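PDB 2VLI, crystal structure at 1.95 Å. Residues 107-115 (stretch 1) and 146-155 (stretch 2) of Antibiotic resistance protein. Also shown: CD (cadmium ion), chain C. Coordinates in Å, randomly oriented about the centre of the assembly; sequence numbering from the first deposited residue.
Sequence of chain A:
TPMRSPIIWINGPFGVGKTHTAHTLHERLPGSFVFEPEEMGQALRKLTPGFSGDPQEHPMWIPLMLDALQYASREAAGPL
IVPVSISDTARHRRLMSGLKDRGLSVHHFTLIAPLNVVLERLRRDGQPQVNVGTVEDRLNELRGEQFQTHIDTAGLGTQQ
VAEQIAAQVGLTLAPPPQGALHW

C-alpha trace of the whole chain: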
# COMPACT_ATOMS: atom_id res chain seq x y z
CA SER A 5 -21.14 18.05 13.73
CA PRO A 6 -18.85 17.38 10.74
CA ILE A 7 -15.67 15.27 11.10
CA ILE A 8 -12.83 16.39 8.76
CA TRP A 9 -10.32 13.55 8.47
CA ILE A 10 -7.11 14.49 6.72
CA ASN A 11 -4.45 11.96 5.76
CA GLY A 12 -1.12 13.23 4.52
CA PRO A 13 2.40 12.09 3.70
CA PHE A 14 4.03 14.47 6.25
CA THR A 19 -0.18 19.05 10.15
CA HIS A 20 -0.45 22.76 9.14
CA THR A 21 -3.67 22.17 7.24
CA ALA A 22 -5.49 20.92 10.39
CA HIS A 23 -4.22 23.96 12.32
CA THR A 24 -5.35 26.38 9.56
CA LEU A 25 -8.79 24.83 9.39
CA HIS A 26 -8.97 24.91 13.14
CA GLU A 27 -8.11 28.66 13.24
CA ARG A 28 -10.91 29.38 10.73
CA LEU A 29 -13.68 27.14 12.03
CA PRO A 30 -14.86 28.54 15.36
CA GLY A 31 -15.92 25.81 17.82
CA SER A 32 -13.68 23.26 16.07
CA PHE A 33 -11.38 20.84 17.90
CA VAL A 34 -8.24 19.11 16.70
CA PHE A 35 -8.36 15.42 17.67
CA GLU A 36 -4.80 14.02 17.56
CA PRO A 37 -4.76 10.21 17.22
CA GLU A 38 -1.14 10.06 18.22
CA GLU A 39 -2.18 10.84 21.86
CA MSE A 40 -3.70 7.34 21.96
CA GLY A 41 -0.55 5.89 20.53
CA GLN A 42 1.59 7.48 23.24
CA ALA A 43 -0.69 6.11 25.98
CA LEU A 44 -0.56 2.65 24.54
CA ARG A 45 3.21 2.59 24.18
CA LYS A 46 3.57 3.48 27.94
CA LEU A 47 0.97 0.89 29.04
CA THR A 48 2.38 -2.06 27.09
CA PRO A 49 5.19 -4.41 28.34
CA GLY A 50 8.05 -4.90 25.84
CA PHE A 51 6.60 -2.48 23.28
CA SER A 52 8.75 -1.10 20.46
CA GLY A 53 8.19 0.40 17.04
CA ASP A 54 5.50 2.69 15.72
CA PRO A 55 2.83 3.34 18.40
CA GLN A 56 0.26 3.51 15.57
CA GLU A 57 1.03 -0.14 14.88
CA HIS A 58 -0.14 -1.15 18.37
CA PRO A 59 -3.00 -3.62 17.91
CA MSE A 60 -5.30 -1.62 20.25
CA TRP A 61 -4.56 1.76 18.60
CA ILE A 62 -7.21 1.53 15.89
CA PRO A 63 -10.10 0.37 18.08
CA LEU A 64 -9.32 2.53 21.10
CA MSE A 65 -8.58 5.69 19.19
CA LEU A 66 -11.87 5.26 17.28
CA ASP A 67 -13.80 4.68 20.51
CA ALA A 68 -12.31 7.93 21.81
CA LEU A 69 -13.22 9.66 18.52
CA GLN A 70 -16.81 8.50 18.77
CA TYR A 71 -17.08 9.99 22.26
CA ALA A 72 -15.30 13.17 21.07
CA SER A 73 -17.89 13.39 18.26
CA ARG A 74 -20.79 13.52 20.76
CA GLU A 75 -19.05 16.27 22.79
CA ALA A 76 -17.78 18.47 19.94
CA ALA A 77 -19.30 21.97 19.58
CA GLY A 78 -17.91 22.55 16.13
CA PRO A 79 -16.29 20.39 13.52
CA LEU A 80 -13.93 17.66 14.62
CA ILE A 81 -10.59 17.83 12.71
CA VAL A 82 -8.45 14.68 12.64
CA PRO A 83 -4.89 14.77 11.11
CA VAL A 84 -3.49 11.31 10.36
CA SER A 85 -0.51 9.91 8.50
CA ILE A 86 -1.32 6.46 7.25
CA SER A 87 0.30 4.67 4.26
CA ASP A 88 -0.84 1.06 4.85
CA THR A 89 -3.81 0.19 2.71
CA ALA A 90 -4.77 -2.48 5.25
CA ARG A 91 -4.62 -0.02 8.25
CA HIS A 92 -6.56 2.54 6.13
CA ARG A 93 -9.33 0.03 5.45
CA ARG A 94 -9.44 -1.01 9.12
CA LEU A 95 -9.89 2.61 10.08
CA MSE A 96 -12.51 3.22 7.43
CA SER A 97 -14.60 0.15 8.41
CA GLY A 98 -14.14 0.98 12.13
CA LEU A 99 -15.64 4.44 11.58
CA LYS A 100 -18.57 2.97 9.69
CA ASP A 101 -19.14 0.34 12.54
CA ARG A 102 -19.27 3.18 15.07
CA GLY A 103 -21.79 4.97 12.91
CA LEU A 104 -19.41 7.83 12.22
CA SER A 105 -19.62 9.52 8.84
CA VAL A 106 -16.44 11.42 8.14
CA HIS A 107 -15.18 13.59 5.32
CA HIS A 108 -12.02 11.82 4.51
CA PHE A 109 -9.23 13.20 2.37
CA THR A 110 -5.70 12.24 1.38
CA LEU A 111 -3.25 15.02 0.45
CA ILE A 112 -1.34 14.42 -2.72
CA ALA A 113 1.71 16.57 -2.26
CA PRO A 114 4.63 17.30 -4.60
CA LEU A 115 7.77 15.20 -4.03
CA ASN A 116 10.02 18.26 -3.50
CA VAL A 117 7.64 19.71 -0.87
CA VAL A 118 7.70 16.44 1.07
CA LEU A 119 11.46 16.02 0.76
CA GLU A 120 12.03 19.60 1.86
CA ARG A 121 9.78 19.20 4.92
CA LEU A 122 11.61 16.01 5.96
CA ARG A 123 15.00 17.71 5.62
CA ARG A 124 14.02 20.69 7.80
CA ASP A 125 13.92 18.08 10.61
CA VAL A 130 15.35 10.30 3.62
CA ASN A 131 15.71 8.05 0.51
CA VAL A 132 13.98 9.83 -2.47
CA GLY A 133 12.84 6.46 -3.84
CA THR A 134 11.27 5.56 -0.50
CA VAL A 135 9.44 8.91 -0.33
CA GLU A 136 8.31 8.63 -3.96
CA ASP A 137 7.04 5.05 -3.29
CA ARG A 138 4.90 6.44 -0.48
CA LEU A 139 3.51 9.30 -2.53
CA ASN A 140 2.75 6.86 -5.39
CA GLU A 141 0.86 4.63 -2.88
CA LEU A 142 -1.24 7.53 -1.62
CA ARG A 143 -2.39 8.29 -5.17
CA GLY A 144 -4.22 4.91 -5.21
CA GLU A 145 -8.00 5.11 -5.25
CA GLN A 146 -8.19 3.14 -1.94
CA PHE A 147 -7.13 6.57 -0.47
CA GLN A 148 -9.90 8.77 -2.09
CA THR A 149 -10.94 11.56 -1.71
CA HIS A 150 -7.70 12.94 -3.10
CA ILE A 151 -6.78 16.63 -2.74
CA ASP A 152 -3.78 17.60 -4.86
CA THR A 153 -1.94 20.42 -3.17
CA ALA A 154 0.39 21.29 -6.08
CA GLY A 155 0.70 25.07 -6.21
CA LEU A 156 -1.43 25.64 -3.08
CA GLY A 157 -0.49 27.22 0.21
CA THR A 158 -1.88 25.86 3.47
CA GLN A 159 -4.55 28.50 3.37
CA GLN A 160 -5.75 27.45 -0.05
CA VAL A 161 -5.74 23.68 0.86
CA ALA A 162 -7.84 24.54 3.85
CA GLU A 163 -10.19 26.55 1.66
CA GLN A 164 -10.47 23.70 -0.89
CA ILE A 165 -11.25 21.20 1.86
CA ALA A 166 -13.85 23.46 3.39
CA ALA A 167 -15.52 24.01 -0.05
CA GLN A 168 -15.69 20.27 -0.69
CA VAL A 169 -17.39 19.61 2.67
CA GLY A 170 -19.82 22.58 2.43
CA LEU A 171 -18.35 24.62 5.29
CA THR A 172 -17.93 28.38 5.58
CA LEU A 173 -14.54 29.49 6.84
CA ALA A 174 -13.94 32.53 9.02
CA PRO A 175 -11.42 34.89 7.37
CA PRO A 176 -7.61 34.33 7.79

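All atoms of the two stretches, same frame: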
# COMPACT_ATOMS: atom_id res chain seq x y z
N HIS A 107 -15.73 13.09 6.57
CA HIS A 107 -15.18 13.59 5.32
C HIS A 107 -13.70 13.31 5.29
O HIS A 107 -12.90 14.00 5.92
CB HIS A 107 -15.40 15.09 5.25
CG HIS A 107 -16.83 15.48 5.25
ND1 HIS A 107 -17.61 15.47 4.11
CD2 HIS A 107 -17.64 15.91 6.26
CE1 HIS A 107 -18.83 15.87 4.41
NE2 HIS A 107 -18.87 16.17 5.70
N HIS A 108 -13.35 12.29 4.54
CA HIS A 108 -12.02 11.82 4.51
C HIS A 108 -11.28 12.16 3.22
O HIS A 108 -11.78 11.95 2.10
CB HIS A 108 -11.96 10.36 4.83
CG HIS A 108 -12.78 9.49 3.95
ND1 HIS A 108 -12.29 8.95 2.79
CD2 HIS A 108 -14.05 9.04 4.09
CE1 HIS A 108 -13.24 8.20 2.24
NE2 HIS A 108 -14.31 8.23 3.02
N PHE A 109 -10.08 12.68 3.41
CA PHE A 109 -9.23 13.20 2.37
C PHE A 109 -7.85 12.69 2.54
O PHE A 109 -7.38 12.51 3.69
CB PHE A 109 -9.15 14.75 2.47
CG PHE A 109 -10.46 15.43 2.33
CD1 PHE A 109 -11.08 15.53 1.08
CD2 PHE A 109 -11.14 15.92 3.46
CE1 PHE A 109 -12.29 16.15 0.95
CE2 PHE A 109 -12.36 16.53 3.34
CZ PHE A 109 -12.94 16.67 2.10
N THR A 110 -7.14 12.52 1.41
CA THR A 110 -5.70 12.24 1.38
C THR A 110 -5.01 13.32 0.55
O THR A 110 -5.44 13.61 -0.56
CB THR A 110 -5.42 10.83 0.83
OG1 THR A 110 -5.97 9.86 1.74
CG2 THR A 110 -3.92 10.52 0.65
N LEU A 111 -4.02 13.98 1.14
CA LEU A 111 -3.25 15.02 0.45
C LEU A 111 -2.25 14.40 -0.44
O LEU A 111 -1.39 13.64 0.00
CB LEU A 111 -2.54 15.91 1.44
CG LEU A 111 -3.48 16.49 2.49
CD1 LEU A 111 -2.79 17.51 3.37
CD2 LEU A 111 -4.72 17.08 1.83
N ILE A 112 -2.34 14.76 -1.72
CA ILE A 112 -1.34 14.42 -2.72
C ILE A 112 -0.39 15.60 -2.90
O ILE A 112 -0.71 16.58 -3.56
CB ILE A 112 -1.97 14.08 -4.07
CG1 ILE A 112 -3.05 13.00 -3.91
CG2 ILE A 112 -0.87 13.70 -5.10
CD1 ILE A 112 -2.59 11.82 -3.04
N ALA A 113 0.79 15.48 -2.31
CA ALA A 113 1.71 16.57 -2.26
C ALA A 113 2.88 16.32 -3.18
O ALA A 113 3.26 15.18 -3.38
CB ALA A 113 2.19 16.78 -0.82
N PRO A 114 3.47 17.41 -3.74
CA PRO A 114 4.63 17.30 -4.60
C PRO A 114 5.86 16.72 -3.90
O PRO A 114 6.11 17.00 -2.70
CB PRO A 114 4.90 18.76 -5.01
CG PRO A 114 3.57 19.40 -4.91
CD PRO A 114 2.98 18.80 -3.66
N LEU A 115 6.60 15.87 -4.62
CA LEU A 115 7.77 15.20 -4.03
C LEU A 115 8.76 16.22 -3.35
O LEU A 115 9.25 15.98 -2.26
CB LEU A 115 8.49 14.36 -5.07
CG LEU A 115 9.77 13.67 -4.70
CD1 LEU A 115 9.59 12.76 -3.48
CD2 LEU A 115 10.36 12.95 -5.96
N GLN A 146 -7.81 3.59 -3.30
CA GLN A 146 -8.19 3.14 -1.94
C GLN A 146 -8.05 4.32 -0.91
O GLN A 146 -8.62 4.33 0.18
CB GLN A 146 -7.30 1.98 -1.51
CG GLN A 146 -5.80 2.25 -1.13
CD GLN A 146 -4.87 2.32 -2.31
OE1 GLN A 146 -5.31 2.52 -3.44
NE2 GLN A 146 -3.55 2.15 -2.06
N PHE A 147 -7.34 5.35 -1.32
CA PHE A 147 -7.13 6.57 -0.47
C PHE A 147 -8.03 7.80 -0.84
O PHE A 147 -7.88 8.85 -0.27
CB PHE A 147 -5.64 6.93 -0.50
CG PHE A 147 -4.80 6.12 0.42
CD1 PHE A 147 -4.98 6.20 1.79
CD2 PHE A 147 -3.81 5.28 -0.07
CE1 PHE A 147 -4.22 5.38 2.63
CE2 PHE A 147 -3.03 4.52 0.76
CZ PHE A 147 -3.25 4.57 2.12
N GLN A 148 -9.01 7.66 -1.74
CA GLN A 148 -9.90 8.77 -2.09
C GLN A 148 -10.71 9.23 -0.84
O GLN A 148 -10.94 8.43 0.08
CB GLN A 148 -10.75 8.42 -3.32
CG GLN A 148 -11.80 7.40 -3.05
CD GLN A 148 -12.53 6.78 -4.28
OE1 GLN A 148 -13.61 6.26 -4.09
NE2 GLN A 148 -11.96 6.84 -5.50
N THR A 149 -11.07 10.50 -0.70
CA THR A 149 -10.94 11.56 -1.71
C THR A 149 -9.56 12.20 -1.71
O THR A 149 -9.04 12.56 -0.69
CB THR A 149 -12.00 12.63 -1.38
OG1 THR A 149 -13.29 12.03 -1.57
CG2 THR A 149 -11.83 13.94 -2.23
N HIS A 150 -8.96 12.31 -2.89
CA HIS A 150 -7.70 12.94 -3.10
C HIS A 150 -7.83 14.45 -3.20
O HIS A 150 -8.75 14.96 -3.81
CB HIS A 150 -7.07 12.40 -4.40
CG HIS A 150 -6.65 10.96 -4.32
ND1 HIS A 150 -7.16 9.98 -5.14
CD2 HIS A 150 -5.79 10.33 -3.48
CE1 HIS A 150 -6.60 8.82 -4.84
NE2 HIS A 150 -5.78 8.99 -3.82
N ILE A 151 -6.89 15.16 -2.58
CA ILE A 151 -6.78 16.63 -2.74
C ILE A 151 -5.34 16.88 -3.17
O ILE A 151 -4.41 16.59 -2.45
CB ILE A 151 -7.01 17.38 -1.42
CG1 ILE A 151 -8.42 17.18 -0.89
CG2 ILE A 151 -6.68 18.94 -1.58
CD1 ILE A 151 -9.45 17.94 -1.55
N ASP A 152 -5.14 17.37 -4.39
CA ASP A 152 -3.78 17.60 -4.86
C ASP A 152 -3.42 19.00 -4.47
O ASP A 152 -4.16 19.94 -4.79
CB ASP A 152 -3.72 17.49 -6.37
CG ASP A 152 -2.29 17.44 -6.92
OD1 ASP A 152 -1.35 18.21 -6.48
OD2 ASP A 152 -2.09 16.55 -7.78
N THR A 153 -2.29 19.16 -3.79
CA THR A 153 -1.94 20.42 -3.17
C THR A 153 -0.92 21.19 -4.02
O THR A 153 -0.49 22.29 -3.63
CB THR A 153 -1.35 20.21 -1.74
OG1 THR A 153 -0.13 19.49 -1.80
CG2 THR A 153 -2.32 19.45 -0.86
N ALA A 154 -0.53 20.63 -5.17
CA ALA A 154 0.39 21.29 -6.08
C ALA A 154 -0.03 22.75 -6.29
O ALA A 154 -1.13 23.07 -6.72
CB ALA A 154 0.46 20.58 -7.39
N GLY A 155 0.91 23.64 -6.00
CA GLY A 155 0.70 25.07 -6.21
C GLY A 155 -0.14 25.77 -5.16
O GLY A 155 -0.47 26.93 -5.35
CD CD C . -8.61 10.13 -6.98
O HOH W 1 -9.49 8.93 2.42
O HOH W 2 -14.12 10.86 0.74
O HOH W 3 0.86 17.20 -5.91

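Parallel β-strands bond through a simple alternation: a residue on one strand offers its NH and its CO to two residues of the other, and those two flank its own partner. The pairing of residues 107-115 with residues 146-155 in this antibiotic resistance protein is a compact worked example. Strands 107-112 and 150-152 run in the same sense, their axes at 29° and 4.6 Å apart at closest approach, and the two stretches together bury 677 Å².

Stretch 2 enters from a 3-10 segment. Gln146 does not touch the partner, but at Phe147 the chain comes within reach: its carbonyl accepts a hydrogen bond from the Thr110 hydroxyl, Thr110 OG1 to Phe147 O being 3.0 Å. A side chain thus reaches for backbone just ahead of the regular ladder. Gln148 turns its CB away, and it is its carbonyl that faces stretch 1. One water bridges here, 2.8 Å from His108 ND1 and donating to Gln148 O, also at 2.8 Å; the carbonyl oxygen itself lies at the edge of the imidazole.

A cis peptide bond leads into Thr149, where the ladder starts. Thr149 N donates to His108 O at 3.2 Å, and Thr149 O accepts from Thr110 N at 2.8 Å. The same carbonyl receives a CA-H...O contact, Phe109 CA to Thr149 O being 3.1 Å, so one oxygen serves two neighbouring residues of the opposing strand. The Thr149 methyl meets the edge of the Phe109 ring, with Thr149 CG2 3.7 Å from Phe109 CD1.

His150 pairs with Thr110, and its side chain lies on the same face of the sheet as those of Thr110 and Ile112. His150 CD2 comes within 3.6 Å of Ile112 CD1. On the same ring, His150 ND1 binds the cadmium ion at 2.3 Å; three further ligand atoms come from elsewhere in the structure. One imidazole therefore combines a packing contact with metal coordination.

Ile151 shows the principle most clearly. Ile151 N donates to Thr110 O and Ile151 O accepts from Ile112 N, each at 2.9 Å, spanning its partner Leu111. On this other face, buried apolar side chains pack together: Ile151 CG1 lies 3.7 Å from Phe109 CD1, and Ile151 CB lies 4.0 Å from Leu111 CD2.

Asp152 pairs with Ile112, with CA atoms 4.5 Å apart. Its carboxylate does not bond directly to the Ile112 carbonyl, since both are acceptors; a water resolves the mismatch by donating to Ile112 O at 2.9 Å and to Asp152 OD1 at 2.5 Å. Asp152 OD1 also accepts from Ala154 N at 2.9 Å, linking it to the segment that follows.

Thr153 closes the ladder, Thr153 N donating to Ile112 O at 3.0 Å, with a weak second bond from Thr153 OG1 to Ile112 O at 3.4 Å. Beyond it the contact becomes apolar, Ala154 CB resting 4.1 Å from Pro114 CG, in the residue at the N-cap position of a helix. By Gly155, whose positive phi suits glycine, the stretches have parted.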